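Side-chain contacts in CysE, serine acetyltransferase (Brucella abortus, PDB 4HZD), which probably transfers the acetyl group of acetyl-coenzyme A to L-serine in cysteine biosynthesis: residues 26-31 / 40-45; 57-62 / 121-126; 74-79 / 128-133; 79-82 / 87-90. All coordinates share one frame; numbering follows the deposited sequence.

Contact 1. Residues 26-31 / 40-45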
# COMPACT_ATOMS: atom_id res chain seq x y z
N GLU A 26 -1.97 26.64 13.86
CA GLU A 26 -3.23 25.90 13.70
C GLU A 26 -2.97 24.39 13.67
O GLU A 26 -3.77 23.61 14.22
CB GLU A 26 -3.96 26.35 12.42
CG GLU A 26 -4.63 27.75 12.47
CD GLU A 26 -4.78 28.41 11.08
OE1 GLU A 26 -4.59 27.74 10.04
OE2 GLU A 26 -5.07 29.63 11.00
N ALA A 27 -1.87 23.96 13.04
CA ALA A 27 -1.58 22.53 12.95
C ALA A 27 -1.18 21.98 14.31
O ALA A 27 -1.55 20.88 14.68
CB ALA A 27 -0.52 22.22 11.89
N GLU A 28 -0.41 22.77 15.07
CA GLU A 28 0.02 22.27 16.36
C GLU A 28 -1.14 22.17 17.35
O GLU A 28 -1.23 21.22 18.12
CB GLU A 28 1.09 23.16 16.95
CG GLU A 28 1.74 22.49 18.16
CD GLU A 28 2.86 23.32 18.73
OE1 GLU A 28 3.31 24.28 18.04
OE2 GLU A 28 3.28 23.01 19.85
N GLU A 29 -2.02 23.18 17.32
CA GLU A 29 -3.16 23.21 18.21
C GLU A 29 -4.11 22.05 17.91
O GLU A 29 -4.66 21.43 18.83
CB GLU A 29 -3.85 24.56 18.10
CG GLU A 29 -4.53 24.97 19.39
CD GLU A 29 -3.57 25.11 20.58
OE1 GLU A 29 -2.32 25.25 20.40
OE2 GLU A 29 -4.07 25.08 21.72
N ALA A 30 -4.25 21.73 16.61
CA ALA A 30 -5.06 20.63 16.14
C ALA A 30 -4.55 19.31 16.68
O ALA A 30 -5.34 18.43 17.03
CB ALA A 30 -5.09 20.60 14.61
N THR A 31 -3.22 19.16 16.72
CA THR A 31 -2.59 17.91 17.18
C THR A 31 -2.80 17.67 18.66
O THR A 31 -3.12 16.54 19.07
CB THR A 31 -1.09 17.83 16.79
OG1 THR A 31 -1.00 17.85 15.38
CG2 THR A 31 -0.45 16.51 17.28
N PHE A 40 -0.35 12.70 10.61
CA PHE A 40 -0.79 13.50 9.45
C PHE A 40 -0.30 14.95 9.50
O PHE A 40 0.29 15.48 8.56
CB PHE A 40 -2.32 13.47 9.40
CG PHE A 40 -2.93 14.28 8.26
CD1 PHE A 40 -2.52 14.08 6.94
CD2 PHE A 40 -3.98 15.17 8.51
CE1 PHE A 40 -3.11 14.83 5.91
CE2 PHE A 40 -4.59 15.88 7.49
CZ PHE A 40 -4.15 15.70 6.18
N LEU A 41 -0.54 15.59 10.62
CA LEU A 41 -0.26 16.99 10.76
C LEU A 41 1.22 17.29 10.92
O LEU A 41 1.67 18.35 10.48
CB LEU A 41 -1.07 17.58 11.88
CG LEU A 41 -2.59 17.55 11.67
CD1 LEU A 41 -3.29 17.76 13.00
CD2 LEU A 41 -2.98 18.64 10.67
N TYR A 42 1.99 16.39 11.55
CA TYR A 42 3.45 16.61 11.62
C TYR A 42 4.14 16.36 10.30
O TYR A 42 5.00 17.12 9.89
CB TYR A 42 4.10 15.76 12.74
CG TYR A 42 4.11 16.53 14.06
CD1 TYR A 42 2.91 16.81 14.72
CD2 TYR A 42 5.28 17.02 14.61
CE1 TYR A 42 2.87 17.53 15.88
CE2 TYR A 42 5.27 17.74 15.81
CZ TYR A 42 4.06 17.98 16.43
OH TYR A 42 3.94 18.68 17.59
N ALA A 43 3.74 15.27 9.63
CA ALA A 43 4.40 14.90 8.37
C ALA A 43 4.03 15.88 7.27
O ALA A 43 4.83 16.13 6.33
CB ALA A 43 4.01 13.50 7.96
N THR A 44 2.83 16.45 7.36
CA THR A 44 2.45 17.38 6.30
C THR A 44 2.74 18.86 6.56
O THR A 44 2.99 19.58 5.62
CB THR A 44 1.11 17.09 5.52
OG1 THR A 44 0.32 18.28 5.29
CG2 THR A 44 0.37 15.84 5.92
N ILE A 45 2.68 19.30 7.82
CA ILE A 45 2.94 20.70 8.15
C ILE A 45 4.16 20.84 9.08
O ILE A 45 5.12 21.51 8.74
CB ILE A 45 1.74 21.32 8.91
CG1 ILE A 45 0.42 21.23 8.11
CG2 ILE A 45 2.07 22.72 9.42
CD1 ILE A 45 0.35 22.10 6.87

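Contact 2. Residues 57-62 / 121-126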
# COMPACT_ATOMS: atom_id res chain seq x y z
N HIS A 57 4.10 18.41 -0.43
CA HIS A 57 3.92 17.14 0.25
C HIS A 57 2.46 16.70 0.31
O HIS A 57 2.16 15.56 -0.06
CB HIS A 57 4.50 17.18 1.65
CG HIS A 57 4.22 15.94 2.45
ND1 HIS A 57 5.13 14.96 2.61
CD2 HIS A 57 3.11 15.55 3.16
CE1 HIS A 57 4.63 13.99 3.39
NE2 HIS A 57 3.39 14.34 3.72
N ARG A 58 1.56 17.56 0.77
CA ARG A 58 0.13 17.23 0.77
C ARG A 58 -0.35 16.75 -0.60
O ARG A 58 -1.00 15.68 -0.72
CB ARG A 58 -0.71 18.43 1.19
CG ARG A 58 -2.20 18.13 1.23
CD ARG A 58 -2.53 17.37 2.51
NE ARG A 58 -3.78 16.61 2.48
CZ ARG A 58 -3.86 15.29 2.32
NH1 ARG A 58 -2.76 14.59 2.10
NH2 ARG A 58 -5.04 14.67 2.36
N ILE A 59 -0.00 17.51 -1.64
CA ILE A 59 -0.52 17.21 -2.95
C ILE A 59 0.10 15.93 -3.49
O ILE A 59 -0.61 15.09 -4.06
CB ILE A 59 -0.33 18.37 -3.94
CG1 ILE A 59 -1.15 19.60 -3.49
CG2 ILE A 59 -0.86 17.94 -5.30
CD1 ILE A 59 -0.90 20.81 -4.33
N ALA A 60 1.42 15.77 -3.30
CA ALA A 60 2.10 14.55 -3.69
C ALA A 60 1.45 13.30 -3.07
O ALA A 60 1.26 12.31 -3.78
CB ALA A 60 3.61 14.63 -3.43
N GLU A 61 1.07 13.37 -1.79
CA GLU A 61 0.47 12.24 -1.05
C GLU A 61 -0.92 11.94 -1.56
O GLU A 61 -1.31 10.77 -1.63
CB GLU A 61 0.39 12.51 0.48
CG GLU A 61 1.74 12.50 1.22
CD GLU A 61 2.55 11.23 0.99
OE1 GLU A 61 2.06 10.15 1.35
OE2 GLU A 61 3.65 11.31 0.39
N ARG A 62 -1.68 12.97 -1.92
CA ARG A 62 -3.01 12.75 -2.48
C ARG A 62 -2.94 12.08 -3.87
O ARG A 62 -3.72 11.18 -4.17
CB ARG A 62 -3.81 14.07 -2.52
CG ARG A 62 -3.98 14.72 -1.13
CD ARG A 62 -5.16 15.71 -1.18
NE ARG A 62 -6.40 14.95 -1.06
CZ ARG A 62 -7.64 15.45 -1.06
NH1 ARG A 62 -7.87 16.74 -1.25
NH2 ARG A 62 -8.67 14.63 -0.88
N ILE A 121 -5.52 23.13 -8.36
CA ILE A 121 -4.94 24.28 -9.04
C ILE A 121 -3.41 24.13 -9.13
O ILE A 121 -2.81 24.35 -10.21
CB ILE A 121 -5.29 25.60 -8.33
CG1 ILE A 121 -6.74 25.99 -8.58
CG2 ILE A 121 -4.43 26.75 -8.84
CD1 ILE A 121 -7.23 26.97 -7.52
N GLN A 122 -2.79 23.78 -8.01
CA GLN A 122 -1.33 23.64 -7.97
C GLN A 122 -0.87 22.44 -8.79
O GLN A 122 0.19 22.47 -9.44
CB GLN A 122 -0.81 23.59 -6.53
CG GLN A 122 -1.47 24.57 -5.57
CD GLN A 122 -1.58 26.00 -6.13
OE1 GLN A 122 -0.75 26.43 -6.95
NE2 GLN A 122 -2.56 26.74 -5.66
N THR A 123 -1.68 21.39 -8.81
CA THR A 123 -1.39 20.23 -9.66
C THR A 123 -1.39 20.67 -11.11
O THR A 123 -0.47 20.33 -11.84
CB THR A 123 -2.37 19.04 -9.46
OG1 THR A 123 -2.34 18.63 -8.10
CG2 THR A 123 -1.95 17.85 -10.32
N HIS A 124 -2.36 21.51 -11.52
CA HIS A 124 -2.30 22.05 -12.87
C HIS A 124 -1.06 22.87 -13.15
O HIS A 124 -0.46 22.75 -14.21
CB HIS A 124 -3.49 22.93 -13.22
CG HIS A 124 -3.31 23.60 -14.56
ND1 HIS A 124 -3.31 22.90 -15.72
CD2 HIS A 124 -2.98 24.92 -14.89
CE1 HIS A 124 -3.08 23.74 -16.75
NE2 HIS A 124 -2.87 24.97 -16.24
N ARG A 125 -0.70 23.74 -12.22
CA ARG A 125 0.51 24.55 -12.36
C ARG A 125 1.73 23.64 -12.64
O ARG A 125 2.55 23.92 -13.50
CB ARG A 125 0.72 25.40 -11.11
CG ARG A 125 -0.41 26.40 -10.86
CD ARG A 125 -0.01 27.60 -10.00
NE ARG A 125 -1.19 28.30 -9.46
CZ ARG A 125 -1.97 29.12 -10.18
NH1 ARG A 125 -1.75 29.31 -11.48
NH2 ARG A 125 -3.00 29.73 -9.60
N LEU A 126 1.84 22.54 -11.89
CA LEU A 126 2.91 21.56 -12.11
C LEU A 126 2.83 20.97 -13.51
O LEU A 126 3.80 21.00 -14.26
CB LEU A 126 2.87 20.44 -11.06
CG LEU A 126 3.98 19.35 -11.21
CD1 LEU A 126 5.36 20.03 -11.33
CD2 LEU A 126 3.93 18.33 -10.06

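Contact 3. Residues 74-79 / 128-133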
# COMPACT_ATOMS: atom_id res chain seq x y z
N ARG A 74 6.58 14.52 -5.56
CA ARG A 74 7.13 15.57 -4.69
C ARG A 74 8.48 16.13 -5.19
O ARG A 74 8.70 17.36 -5.14
CB ARG A 74 7.25 15.06 -3.25
CG ARG A 74 7.77 16.06 -2.22
CD ARG A 74 8.05 15.39 -0.87
NE ARG A 74 9.11 14.38 -0.98
CZ ARG A 74 8.94 13.06 -0.97
NH1 ARG A 74 7.74 12.51 -0.78
NH2 ARG A 74 10.01 12.26 -1.11
N GLN A 75 9.36 15.25 -5.65
CA GLN A 75 10.64 15.63 -6.24
C GLN A 75 10.46 16.47 -7.52
O GLN A 75 11.23 17.40 -7.78
CB GLN A 75 11.50 14.38 -6.55
CG GLN A 75 11.92 13.55 -5.33
CD GLN A 75 12.47 12.16 -5.71
OE1 GLN A 75 12.36 11.72 -6.86
NE2 GLN A 75 13.09 11.49 -4.74
N THR A 76 9.45 16.10 -8.33
CA THR A 76 9.11 16.85 -9.53
C THR A 76 8.53 18.25 -9.19
O THR A 76 9.00 19.25 -9.72
CB THR A 76 8.20 16.00 -10.46
OG1 THR A 76 8.82 14.72 -10.61
CG2 THR A 76 8.03 16.66 -11.83
N PHE A 77 7.53 18.32 -8.30
CA PHE A 77 7.16 19.59 -7.64
C PHE A 77 8.35 20.47 -7.19
O PHE A 77 8.38 21.66 -7.50
CB PHE A 77 6.27 19.35 -6.43
CG PHE A 77 4.84 19.72 -6.64
CD1 PHE A 77 4.49 21.02 -7.01
CD2 PHE A 77 3.82 18.78 -6.43
CE1 PHE A 77 3.15 21.37 -7.21
CE2 PHE A 77 2.48 19.12 -6.63
CZ PHE A 77 2.16 20.42 -7.00
N ASP A 78 9.32 19.89 -6.46
CA ASP A 78 10.55 20.61 -6.06
C ASP A 78 11.25 21.26 -7.27
O ASP A 78 11.71 22.38 -7.16
CB ASP A 78 11.58 19.66 -5.41
CG ASP A 78 11.16 19.12 -4.04
OD1 ASP A 78 10.48 19.83 -3.28
OD2 ASP A 78 11.57 17.99 -3.70
N THR A 79 11.39 20.51 -8.37
CA THR A 79 11.99 20.98 -9.62
C THR A 79 11.20 22.19 -10.21
O THR A 79 11.81 23.21 -10.60
CB THR A 79 12.10 19.83 -10.67
OG1 THR A 79 13.02 18.84 -10.18
CG2 THR A 79 12.68 20.34 -11.95
N HIS A 128 1.35 22.04 -16.15
CA HIS A 128 1.49 23.08 -17.18
C HIS A 128 2.97 23.34 -17.47
O HIS A 128 3.40 23.38 -18.62
CB HIS A 128 0.76 24.37 -16.75
CG HIS A 128 0.84 25.49 -17.78
ND1 HIS A 128 0.14 25.47 -18.95
CD2 HIS A 128 1.56 26.70 -17.78
CE1 HIS A 128 0.41 26.59 -19.65
NE2 HIS A 128 1.28 27.34 -18.94
N TRP A 129 3.73 23.53 -16.41
CA TRP A 129 5.18 23.67 -16.52
C TRP A 129 5.85 22.46 -17.24
O TRP A 129 6.66 22.62 -18.20
CB TRP A 129 5.76 23.91 -15.12
CG TRP A 129 7.26 24.07 -15.12
CD1 TRP A 129 8.01 25.12 -15.69
CD2 TRP A 129 8.25 23.12 -14.63
NE1 TRP A 129 9.35 24.89 -15.52
CE2 TRP A 129 9.56 23.71 -14.91
CE3 TRP A 129 8.19 21.88 -14.00
CZ2 TRP A 129 10.73 23.06 -14.56
CZ3 TRP A 129 9.37 21.25 -13.63
CH2 TRP A 129 10.62 21.83 -13.91
N LEU A 130 5.52 21.25 -16.77
CA LEU A 130 6.02 20.00 -17.38
C LEU A 130 5.71 19.96 -18.87
O LEU A 130 6.57 19.60 -19.67
CB LEU A 130 5.42 18.75 -16.67
CG LEU A 130 5.96 18.60 -15.25
CD1 LEU A 130 5.27 17.46 -14.53
CD2 LEU A 130 7.47 18.36 -15.23
N TYR A 131 4.47 20.32 -19.22
CA TYR A 131 3.99 20.28 -20.61
C TYR A 131 4.84 21.22 -21.48
O TYR A 131 5.33 20.81 -22.54
CB TYR A 131 2.50 20.63 -20.67
CG TYR A 131 1.80 20.48 -22.02
CD1 TYR A 131 1.38 19.23 -22.48
CD2 TYR A 131 1.56 21.59 -22.83
CE1 TYR A 131 0.74 19.10 -23.70
CE2 TYR A 131 0.90 21.48 -24.05
CZ TYR A 131 0.49 20.23 -24.48
OH TYR A 131 -0.20 20.12 -25.68
N LYS A 132 5.09 22.42 -20.97
CA LYS A 132 5.92 23.43 -21.69
C LYS A 132 7.37 22.97 -21.81
O LYS A 132 8.10 23.40 -22.70
CB LYS A 132 5.89 24.80 -20.99
CG LYS A 132 4.59 25.58 -21.09
CD LYS A 132 4.39 26.55 -19.92
CE LYS A 132 5.65 26.85 -19.07
NZ LYS A 132 5.46 27.72 -17.84
N GLN A 133 7.81 22.09 -20.91
CA GLN A 133 9.19 21.58 -20.95
C GLN A 133 9.35 20.40 -21.93
O GLN A 133 10.43 19.86 -22.07
CB GLN A 133 9.69 21.21 -19.55
CG GLN A 133 9.80 22.38 -18.58
CD GLN A 133 10.83 23.43 -19.01
OE1 GLN A 133 10.47 24.53 -19.44
NE2 GLN A 133 12.11 23.08 -18.91

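Contact 4. Residues 79-82 / 87-90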
# COMPACT_ATOMS: atom_id res chain seq x y z
N THR A 79 11.39 20.51 -8.37
CA THR A 79 11.99 20.98 -9.62
C THR A 79 11.20 22.19 -10.21
O THR A 79 11.81 23.21 -10.60
CB THR A 79 12.10 19.83 -10.67
OG1 THR A 79 13.02 18.84 -10.18
CG2 THR A 79 12.68 20.34 -11.95
N MET A 80 9.86 22.08 -10.22
CA MET A 80 8.99 23.18 -10.64
C MET A 80 9.22 24.46 -9.80
O MET A 80 9.43 25.53 -10.35
CB MET A 80 7.53 22.73 -10.67
CG MET A 80 6.59 23.73 -11.32
SD MET A 80 5.95 24.86 -10.08
CE MET A 80 4.52 23.87 -9.60
N LEU A 81 9.23 24.35 -8.48
CA LEU A 81 9.46 25.52 -7.62
C LEU A 81 10.82 26.17 -7.88
O LEU A 81 10.94 27.40 -7.98
CB LEU A 81 9.34 25.12 -6.15
CG LEU A 81 9.74 26.15 -5.10
CD1 LEU A 81 8.89 27.41 -5.24
CD2 LEU A 81 9.69 25.54 -3.69
N GLU A 82 11.85 25.35 -8.01
CA GLU A 82 13.20 25.83 -8.31
C GLU A 82 13.23 26.60 -9.62
O GLU A 82 13.85 27.66 -9.68
CB GLU A 82 14.19 24.67 -8.30
CG GLU A 82 15.66 25.07 -8.35
CD GLU A 82 16.56 23.85 -8.48
OE1 GLU A 82 16.04 22.73 -8.77
OE2 GLU A 82 17.79 23.99 -8.29
N TRP A 87 6.00 30.79 -7.84
CA TRP A 87 4.99 29.87 -7.27
C TRP A 87 4.76 30.09 -5.78
O TRP A 87 3.65 29.96 -5.30
CB TRP A 87 5.28 28.42 -7.64
CG TRP A 87 4.19 27.50 -7.16
CD1 TRP A 87 2.85 27.53 -7.50
CD2 TRP A 87 4.33 26.42 -6.20
NE1 TRP A 87 2.17 26.56 -6.85
CE2 TRP A 87 3.00 25.84 -6.04
CE3 TRP A 87 5.39 25.88 -5.47
CZ2 TRP A 87 2.75 24.79 -5.17
CZ3 TRP A 87 5.14 24.81 -4.60
CH2 TRP A 87 3.85 24.27 -4.46
N SER A 88 5.81 30.46 -5.05
CA SER A 88 5.70 30.86 -3.64
C SER A 88 4.66 31.94 -3.38
O SER A 88 3.88 31.84 -2.45
CB SER A 88 7.06 31.34 -3.12
OG SER A 88 7.95 30.25 -2.99
N HIS A 89 4.65 33.00 -4.19
CA HIS A 89 3.62 34.03 -4.07
C HIS A 89 2.25 33.58 -4.61
O HIS A 89 1.21 33.85 -3.98
CB HIS A 89 4.08 35.30 -4.78
CG HIS A 89 2.97 36.29 -5.06
ND1 HIS A 89 2.47 37.09 -4.12
CD2 HIS A 89 2.26 36.57 -6.24
CE1 HIS A 89 1.49 37.86 -4.65
NE2 HIS A 89 1.37 37.54 -5.95
N VAL A 90 2.26 32.88 -5.76
CA VAL A 90 1.02 32.41 -6.39
C VAL A 90 0.24 31.53 -5.40
O VAL A 90 -0.97 31.75 -5.19
CB VAL A 90 1.27 31.66 -7.71
CG1 VAL A 90 0.00 31.00 -8.23
CG2 VAL A 90 1.87 32.57 -8.79

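Contact 1. Residues 26-31 / 40-45
Leu-41 and Ile-45 make the tight half of this contact by pressing on the small side chains of the opposite helix. The methyl CB of Ala-27 meets CG2 of Ile-45 at 3.6 Å. A turn further along, CD1 of Leu-41 lies 3.7 Å from CB of Ala-30 and, closer still, 3.3 Å from OG1 of Thr-31, the leucine and threonine side chains running antiparallel alongside each other. With OG1 anti to the carbonyl carbon (chi1 -63°), the hydroxyl of Thr-31 folds back along its own helix and donates to Ala-27 O at 3.2 Å. The same oxygen takes the amide of Thr-31 on the opposite face of its carbonyl plane. Two bonds thus grip that oxygen, and the one from OG1 helps hold the threonine's rotation.

Helices 18-33 and 38-46 form an antiparallel helical hairpin in the N-terminal domain of serine acetyltransferases, their local axes 9.7 Å apart at an angle of 164°. The small alanines let the backbones come near, and Leu-113, Val-112 and Met-109 on helix 109-113 cover the apolar floor.

On the other side the packing thins out. Tyr-42 stands crosswise to Thr-31 and offers its ring edge, with CE1 3.7 Å from CG2 of Thr-31. Beyond it the phenol OH comes no nearer than 4.4 Å to CG of Glu-28, a side chain that starts away from the partner helix and is partly exposed. Pro-35 of a third subunit packs on both Thr-31 and Tyr-42.

Contact 2. Residues 57-62 / 121-126
Of residues 57-62, Ile-59 alone touches 121-126, where it meets Gln-122 and Thr-123. The contact is a small buried junction between two helices of the all-helical N-terminal domain of serine acetyltransferase.

Van der Waals contact comes first. The long branch of Ile-59 ends with CD1 3.5 Å from CB of Gln-122, lying athwart that chain and touching its aliphatic root. The short branch of Ile-59, CG2, reaches 3.2 Å from OG1 of Thr-123, a close approach of a methyl to a hydroxyl. The hydroxyl has its hydrogen bond elsewhere, to His-119 O one turn back.

The polar interactions lie beyond the apolar patch. Gln-122 folds at its second torsion (chi2 -47°), which takes its amide away from Ile-59. There OE1 of Gln-122 is hydrogen-bonded to NE1 of Trp-87. This OE1 of Gln-122 also receives a weak bond from NE of Arg-125 (3.2 Å, 131° at the hydrogen), lying in the plane of the guanidinium at its edge. Asp-94 OD2 joins the pair from outside, binding NE2 of Gln-122 and forming a salt bridge with Arg-125 NH2, which probably helps hold the amide in this rotation. A separate tie between the two helices is the hydrogen bond of Arg-62 NH1 with His-119 ND1.

On the far side of helix 51-63, Arg-58 makes a salt bridge to Asp-67 of a second subunit. Its guanidinium lies flat against the neighbouring turn, where CG of Arg-62 sits 3.3 Å above the plane, offset toward the rim.

Contact 3. Residues 74-79 / 128-133
Trp-129 starts out toward Thr-79 on helix 70-83, with CB directed at that helix and CG anti to the backbone N (chi1 -179°), which lays one face of the indole under the backbone turn at 79-80. Over this face, CB of Met-80 sits above CE3. Next along, CZ3 of Trp-129 lies 3.8 Å from CG2 of Thr-79. At the tip, CH2 of Trp-129 meets the same CG2 of Thr-79 at 3.2 Å, a tight contact made at the ring edge and near its plane, with the two side chains perpendicular. The carbonyl of Thr-79 lies over the benzo ring on the same face as Met-80 CB, its C 3.8 Å from CH2 of Trp-129. From the end of the tryptophan's own segment, CG of Gln-133 covers the opposite face, 3.9 Å from the plane and toward the rim.

Thr-79 can present its methyl because its hydroxyl turns the other way, OG1 giving Gln-75 O a weak hydrogen bond of 3.3 Å. Thr-76, a turn earlier, does likewise: OG1 bonds to Ile-72 O, and CG2 is left to face Leu-130. CG2 of Thr-76 touches both of the leucine's methyls, CD2 of Leu-130 at 3.8 Å and CD1 almost as near. Phe-138 of helix 136-149 packs against both Thr-76 and Leu-130 on the buried side, while Thr-79 and Trp-129 are partly exposed.

The short helix axes stay 11.3 Å apart and cross at 74°, a steep and widely spaced helix pair bridged by side chains, here joining the end of helix 116-132 to helix 70-83 in the helical domain of serine acetyltransferase.

Contact 4. Residues 79-82 / 87-90
Met-80 sets its terminal methyl over the five-membered ring of Trp-87. CE stands 4.2 Å from the centroid of that ring and only 8° off the ring normal, a CH-pi contact centred on the face. The sulfur makes a separate Met-aromatic contact at a slant, SD being 4.7 Å from the same centroid and 26° off the normal.

Leu-81 takes the edge instead. Its side chain meets the indole crosswise, and CD1 of Leu-81 lies in the ring plane 3.8 Å from CE3 of Trp-87. The leucine's CG is anti to the backbone N (chi1 171°), which brings the methyl forward to the second helix; there CD1 of Leu-81 also comes 3.7 Å from OG of Ser-88. That hydroxyl is held by a hydrogen bond with OE2 of Glu-52 and merely brushes the leucine methyl in van der Waals contact. Face and edge of the tryptophan are thus taken by consecutive residues of one helix.

The two segments belong to consecutive helices, 70-83 and 87-101, joined by a short turn, and Asn-84 ND2 in the turn bonds back to Met-80 O. Around them, Val-55 and Met-56 of helix 51-63 pack on Trp-87, Phe-77 of helix 70-83 meets its ring, and Leu-126 of helix 116-132 touches Met-80.

In the fold
Contacts 2, 3 and 4 form one continuous core, with centres 10 to 12 Å apart. Helix 116-132 serves contacts 2 and 3, and helix 70-83 serves contacts 3 and 4; Thr-79 lies in both 74-79 and 79-82 but touches across only in contact 3. Phe-77 is a shared neighbour: CE2 of Phe-77 lies 3.8 Å from Ile-59 CG2, and CE1 of Phe-77 4.0 Å from Trp-87 CZ2. Contact 1 stands apart, 19 Å from contact 2 centre to centre, joined to it where Phe-40 CE1 approaches Arg-58 CZ at 3.7 Å. Contacts 1, 2 and 3 all touch a fourth subunit. The coenzyme A pocket, with His-168 and Ala-214, is built from other residues, in the left-handed beta-helical part.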